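Local coordinates for protein diaminobutyrate-pyruvate transaminase and L-2,4-diaminobutyrate decarboxylase (Vibrio parahaemolyticus, PDB 2QMA) that probably catalyses the pyridoxal phosphate-dependent decarboxylation of L-2,4-diaminobutyrate in this C-terminal decarboxylase domain of a longer protein that also carries an aminotransferase family region, at residues A14-E17 with E18-K21; S43-K46 with S47-E50; D376-K379 with V380-M384. One frame throughout, in Å; residues are numbered along the deposited sequence. Where two conformers were deposited one is given.

Contact 1: A14-E17 with E18-K21; sequences APQE and EWKK
Pro15 and Trp19 meet at the start of the short helix 16-19, where the indole folds back along the first turn. From Trp19 CB, which lies near the carbonyl oxygens of Pro15 and Gln16, the side chain turns with CG anti to its own carbonyl carbon (chi1 -66°), and this carries the ring back toward the N-terminus. Pro15 O sits over one face of the ring, off its centre and 3.5 Å from Trp19 CG. Trp19 NE1 lies 3.7 Å from Pro15 CG, Trp19 CZ2 touches CG and CD of the same proline, Trp19 CE3 approaches Gln16 CA, and at the far end Trp19 CH2 comes to 4.1 Å from Ala14 CB. Proline suits the N-cap: it has no backbone N-H to leave without a helical acceptor, and its rigid ring offers carbon to the indole. Separately, Pro15 O accepts Trp19 N at 3.0 Å and, weakly, Glu18 N. On another side of the same turn, Glu17 and Lys20 run side by side; the glutamate bends at chi2 (-68°), and Glu17 OE2 receives Lys20 NZ on its syn side at 2.7 Å, 23° out of the carboxylate plane. The chemistry is mixed: toward the second subunit, Ala14 and Trp19 pack on its His398 and Met395 while Gln16 NE2 bonds to Leu477 O and Pro475 O of that subunit, and the salt bridge spans the turn, with Lys20 also packing on Cys476 of the second subunit.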
# COMPACT_ATOMS: atom_id res chain seq x y z
N ALA A 14 26.60 -23.55 -6.86
CA ALA A 14 25.31 -22.90 -6.45
C ALA A 14 24.22 -23.96 -6.36
O ALA A 14 23.92 -24.63 -7.35
CB ALA A 14 24.91 -21.77 -7.44
N PRO A 15 23.66 -24.16 -5.15
CA PRO A 15 22.60 -25.16 -4.90
C PRO A 15 21.24 -24.79 -5.50
O PRO A 15 20.24 -24.71 -4.77
CB PRO A 15 22.49 -25.17 -3.37
CG PRO A 15 22.96 -23.81 -2.94
CD PRO A 15 24.04 -23.45 -3.91
N GLN A 16 21.21 -24.61 -6.82
CA GLN A 16 19.96 -24.19 -7.49
C GLN A 16 18.82 -25.17 -7.33
O GLN A 16 17.65 -24.78 -7.43
CB GLN A 16 20.19 -23.92 -8.97
CG GLN A 16 21.16 -22.80 -9.22
CD GLN A 16 21.19 -22.44 -10.68
OE1 GLN A 16 21.85 -23.10 -11.48
NE2 GLN A 16 20.46 -21.38 -11.05
N GLU A 17 19.14 -26.45 -7.10
CA GLU A 17 18.11 -27.45 -6.88
C GLU A 17 17.49 -27.35 -5.49
O GLU A 17 16.29 -27.57 -5.33
CB GLU A 17 18.65 -28.87 -7.17
CG GLU A 17 19.01 -29.12 -8.65
CD GLU A 17 17.80 -29.14 -9.58
OE1 GLU A 17 16.89 -30.00 -9.39
OE2 GLU A 17 17.75 -28.30 -10.50
N GLU A 18 18.30 -26.99 -4.48
CA GLU A 18 17.73 -26.80 -3.14
C GLU A 18 16.98 -25.46 -3.00
O GLU A 18 16.03 -25.34 -2.22
CB GLU A 18 18.75 -27.02 -2.01
CG GLU A 18 19.50 -25.81 -1.49
CD GLU A 18 20.53 -26.15 -0.40
OE1 GLU A 18 21.41 -25.30 -0.11
OE2 GLU A 18 20.46 -27.26 0.17
N TRP A 19 17.40 -24.45 -3.76
CA TRP A 19 16.66 -23.18 -3.81
C TRP A 19 15.29 -23.36 -4.46
O TRP A 19 14.32 -22.66 -4.12
CB TRP A 19 17.45 -22.12 -4.56
CG TRP A 19 18.73 -21.69 -3.90
CD1 TRP A 19 19.07 -21.85 -2.58
CD2 TRP A 19 19.82 -20.98 -4.52
NE1 TRP A 19 20.32 -21.30 -2.35
CE2 TRP A 19 20.80 -20.76 -3.52
CE3 TRP A 19 20.07 -20.52 -5.82
CZ2 TRP A 19 22.00 -20.09 -3.78
CZ3 TRP A 19 21.28 -19.89 -6.09
CH2 TRP A 19 22.23 -19.68 -5.07
N LYS A 20 15.20 -24.31 -5.39
CA LYS A 20 13.95 -24.55 -6.12
C LYS A 20 12.73 -24.70 -5.19
O LYS A 20 11.62 -24.27 -5.53
CB LYS A 20 14.08 -25.75 -7.05
CG LYS A 20 14.65 -25.36 -8.41
CD LYS A 20 14.66 -26.54 -9.34
CE LYS A 20 14.97 -26.12 -10.78
NZ LYS A 20 15.45 -27.30 -11.59
N LYS A 21 12.97 -25.29 -4.02
CA LYS A 21 11.93 -25.57 -3.04
C LYS A 21 11.26 -24.28 -2.55
O LYS A 21 10.06 -24.29 -2.25
CB LYS A 21 12.51 -26.32 -1.83
CG LYS A 21 13.09 -27.68 -2.13
CD LYS A 21 13.73 -28.30 -0.87
CE LYS A 21 14.31 -29.69 -1.13
NZ LYS A 21 15.09 -29.81 -2.40

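Contact 2: S43-K46 with S47-E50; sequences SAMK and SVFE
Lys46, Met45 and Ser47 give up the most surface here, and each meets its neighbours along helix 32-51 in a different way. Lys46 stretches out with CG anti to the backbone N and lays its methylenes across the end of Glu50. Lys46 CE lies 3.3 Å from Glu50 OE2 and Lys46 CG 3.6 Å from the same oxygen, yet the ammonium continues past it: Lys46 NZ stays 4.5 Å from Glu50 OE2, beyond a salt bridge, so any attraction between the charges probably acts at longer range. Lysine suits this partly exposed side, since its aliphatic part can pack; both Lys46 and Glu50 also rest on Ser31 of the second subunit.

Met45, a selenomethionine, behaves otherwise. Bends at chi2 and chi3 (-51°) swing its end forward, and Met45 CE settles over the Phe49 ring in an off-centre CH-pi contact, 4.1 Å from the centroid and 29° off the normal. The same Met45 CE is 4.3 Å from Val48 CG1. An unbranched, flexible methionine-type chain, a selenoether here, fits well where a methyl must reach a ring one turn away. Ser47 CB keeps 3.5 Å from Ala44 O, and the hydroxyl forms a weak hydrogen bond to Gln51.

Underneath, Phe49 N bonds to Met45 O at 2.9 Å, almost straight at 177°. Ala44 and Val48 rest on Ala88 of helix 80-92, while Met45 packs on Leu125 and Phe49 on Ile24 of the second subunit. The i to i+4 bonds define an alpha-helix; its side-chain distribution is amphipathic, and it lies at the subunit interface.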
# COMPACT_ATOMS: atom_id res chain seq x y z
N SER A 43 -4.63 -25.07 7.26
CA SER A 43 -4.85 -25.92 8.43
C SER A 43 -4.44 -25.22 9.74
O SER A 43 -5.19 -25.26 10.72
CB SER A 43 -4.13 -27.26 8.27
OG SER A 43 -4.21 -27.97 9.47
N ALA A 44 -3.27 -24.57 9.75
CA ALA A 44 -2.79 -23.90 10.96
C ALA A 44 -3.73 -22.77 11.37
O ALA A 44 -3.99 -22.58 12.56
CB ALA A 44 -1.39 -23.37 10.76
N MSE A 45 -4.27 -22.04 10.40
CA MSE A 45 -5.19 -20.93 10.70
C MSE A 45 -6.54 -21.44 11.19
O MSE A 45 -7.14 -20.83 12.07
CB MSE A 45 -5.38 -19.99 9.53
CG MSE A 45 -4.20 -19.09 9.20
SE MSE A 45 -3.56 -17.99 10.70
CE MSE A 45 -5.22 -17.19 11.30
N LYS A 46 -6.99 -22.58 10.64
CA LYS A 46 -8.21 -23.19 11.12
C LYS A 46 -8.08 -23.51 12.61
O LYS A 46 -8.95 -23.17 13.42
CB LYS A 46 -8.48 -24.46 10.31
CG LYS A 46 -9.80 -25.18 10.69
CD LYS A 46 -10.13 -26.23 9.67
CE LYS A 46 -11.29 -27.09 10.15
NZ LYS A 46 -12.07 -27.61 8.99
N SER A 47 -6.97 -24.17 12.98
CA SER A 47 -6.69 -24.51 14.38
C SER A 47 -6.69 -23.27 15.26
O SER A 47 -7.20 -23.28 16.38
CB SER A 47 -5.34 -25.21 14.52
OG SER A 47 -5.07 -25.50 15.88
N VAL A 48 -6.11 -22.19 14.73
CA VAL A 48 -6.04 -20.93 15.47
C VAL A 48 -7.46 -20.40 15.72
O VAL A 48 -7.86 -20.19 16.87
CB VAL A 48 -5.14 -19.87 14.75
CG1 VAL A 48 -5.29 -18.52 15.41
CG2 VAL A 48 -3.70 -20.34 14.72
N PHE A 49 -8.23 -20.23 14.64
CA PHE A 49 -9.60 -19.70 14.72
C PHE A 49 -10.46 -20.55 15.68
O PHE A 49 -11.23 -20.02 16.48
CB PHE A 49 -10.24 -19.63 13.34
CG PHE A 49 -9.74 -18.48 12.51
CD1 PHE A 49 -9.83 -17.18 12.99
CD2 PHE A 49 -9.24 -18.69 11.23
CE1 PHE A 49 -9.38 -16.08 12.21
CE2 PHE A 49 -8.81 -17.62 10.43
CZ PHE A 49 -8.87 -16.32 10.93
N GLU A 50 -10.29 -21.87 15.62
CA GLU A 50 -11.08 -22.78 16.45
C GLU A 50 -10.82 -22.60 17.93
O GLU A 50 -11.73 -22.71 18.72
CB GLU A 50 -10.85 -24.23 16.05
CG GLU A 50 -11.58 -24.58 14.77
CD GLU A 50 -11.25 -25.97 14.25
OE1 GLU A 50 -10.32 -26.62 14.79
OE2 GLU A 50 -11.91 -26.40 13.28

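Contact 3: D376-K379 with V380-M384; sequences DALK and VFMTM
Leu378 and Met382, one helical turn apart, interlock through their apolar side chains. In selenomethionine Met382, chi1 (-59°) sets CG beside its backbone N and sends the chain back over Leu378; an extended chi2 (-169°) then places Met382 SE 3.8 Å from Leu378 CG. Leu378 CD1 is equally close to Met382 CG and also reaches Phe381 CD2 at 4.1 Å, so a single methyl serves two neighbours. These pliable apolar chains suit a surface packed against Val87 and Ile84 of the second subunit.

The extended Lys379 chain takes NZ to Asp376 OD1, a weak 3.1 Å bond within a salt bridge. Asp376 OD1 also pairs with Arg374, and OD2 bonds to Ser332 OG. Lys379 NZ has Glu119 as a further salt bridge and the carbonyls of Ser332 and Thr330, which probably balance its buried charge. Thr383 N bonds to Lys379 O at 2.9 Å, and its hydroxyl pairs with Gln329.

Val380 packs on Phe163 of strand 160-164, its side chain about 12 Å from that of Lys325, the predicted attachment lysine, without cofactor here. The seven-stranded mixed sheet, with antiparallel strand 334-338 inside it and helices packed on it, is consistent with the large domain of fold-type I pyridoxal phosphate enzymes.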
# COMPACT_ATOMS: atom_id res chain seq x y z
N ASP A 376 -4.96 -5.26 -5.58
CA ASP A 376 -6.07 -5.24 -4.63
C ASP A 376 -7.51 -5.27 -5.27
O ASP A 376 -8.50 -5.68 -4.64
CB ASP A 376 -5.95 -4.03 -3.69
CG ASP A 376 -4.77 -4.14 -2.75
OD1 ASP A 376 -4.58 -5.25 -2.22
OD2 ASP A 376 -4.02 -3.13 -2.57
N ALA A 377 -7.60 -4.81 -6.51
CA ALA A 377 -8.91 -4.66 -7.17
C ALA A 377 -9.53 -6.04 -7.36
O ALA A 377 -10.75 -6.16 -7.56
CB ALA A 377 -8.75 -3.94 -8.49
N LEU A 378 -8.70 -7.09 -7.27
CA LEU A 378 -9.21 -8.48 -7.48
C LEU A 378 -10.22 -8.80 -6.38
O LEU A 378 -11.25 -9.41 -6.65
CB LEU A 378 -8.09 -9.54 -7.57
CG LEU A 378 -8.57 -11.01 -7.79
CD1 LEU A 378 -9.21 -11.21 -9.18
CD2 LEU A 378 -7.45 -12.09 -7.59
N LYS A 379 -9.95 -8.31 -5.17
CA LYS A 379 -10.83 -8.49 -4.03
C LYS A 379 -12.26 -8.01 -4.38
O LYS A 379 -13.20 -8.77 -4.19
CB LYS A 379 -10.33 -7.73 -2.81
CG LYS A 379 -8.92 -8.13 -2.36
CD LYS A 379 -8.38 -7.04 -1.41
CE LYS A 379 -6.94 -7.19 -1.21
NZ LYS A 379 -6.46 -6.36 -0.07
N VAL A 380 -12.39 -6.77 -4.86
CA VAL A 380 -13.72 -6.22 -5.15
C VAL A 380 -14.31 -6.98 -6.35
O VAL A 380 -15.53 -7.26 -6.38
CB VAL A 380 -13.69 -4.70 -5.43
CG1 VAL A 380 -15.11 -4.16 -5.64
CG2 VAL A 380 -12.97 -3.92 -4.31
N PHE A 381 -13.49 -7.28 -7.35
CA PHE A 381 -13.95 -7.96 -8.56
C PHE A 381 -14.58 -9.30 -8.17
O PHE A 381 -15.70 -9.62 -8.61
CB PHE A 381 -12.78 -8.12 -9.55
CG PHE A 381 -13.11 -8.82 -10.85
CD1 PHE A 381 -13.79 -8.16 -11.86
CD2 PHE A 381 -12.66 -10.11 -11.09
CE1 PHE A 381 -14.03 -8.77 -13.08
CE2 PHE A 381 -12.91 -10.73 -12.31
CZ PHE A 381 -13.58 -10.06 -13.30
N MSE A 382 -13.91 -10.05 -7.29
CA MSE A 382 -14.45 -11.34 -6.82
C MSE A 382 -15.64 -11.18 -5.87
O MSE A 382 -16.65 -11.88 -6.01
CB MSE A 382 -13.35 -12.20 -6.17
CG MSE A 382 -12.23 -12.49 -7.17
SE MSE A 382 -10.94 -13.82 -6.65
CE MSE A 382 -12.16 -15.20 -6.03
N THR A 383 -15.53 -10.24 -4.94
CA THR A 383 -16.60 -9.96 -3.98
C THR A 383 -17.94 -9.62 -4.66
O THR A 383 -19.02 -10.15 -4.25
CB THR A 383 -16.17 -8.84 -3.01
OG1 THR A 383 -15.29 -9.38 -2.00
CG2 THR A 383 -17.39 -8.21 -2.35
N MSE A 384 -17.91 -8.79 -5.71
CA MSE A 384 -19.16 -8.39 -6.41
C MSE A 384 -19.79 -9.50 -7.27
O MSE A 384 -21.00 -9.46 -7.57
CB MSE A 384 -18.97 -7.10 -7.21
CG MSE A 384 -18.63 -5.89 -6.32
SE MSE A 384 -19.76 -5.66 -4.75
CE MSE A 384 -18.77 -6.61 -3.46

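Overall arrangement
Contacts 1, 2 and 3 follow one another along the chain without overlap, each within a single helix: 16-19, 32-51 and 377-386. The first two helices are consecutive, and their contacts lie on the same side of the chain's centre, 31 Å apart between centres. Contact 3 sits deeper, with its centre 25 Å from that of contact 2 and 35 Å from that of contact 1; no two of them touch. Contact 1 is a surface element far out at the modelled N-terminus, whereas contact 3 is buried beside the seven-stranded mixed sheet. All three reach the second subunit, so the N-terminal helices and the core helix alike contribute to the dimer.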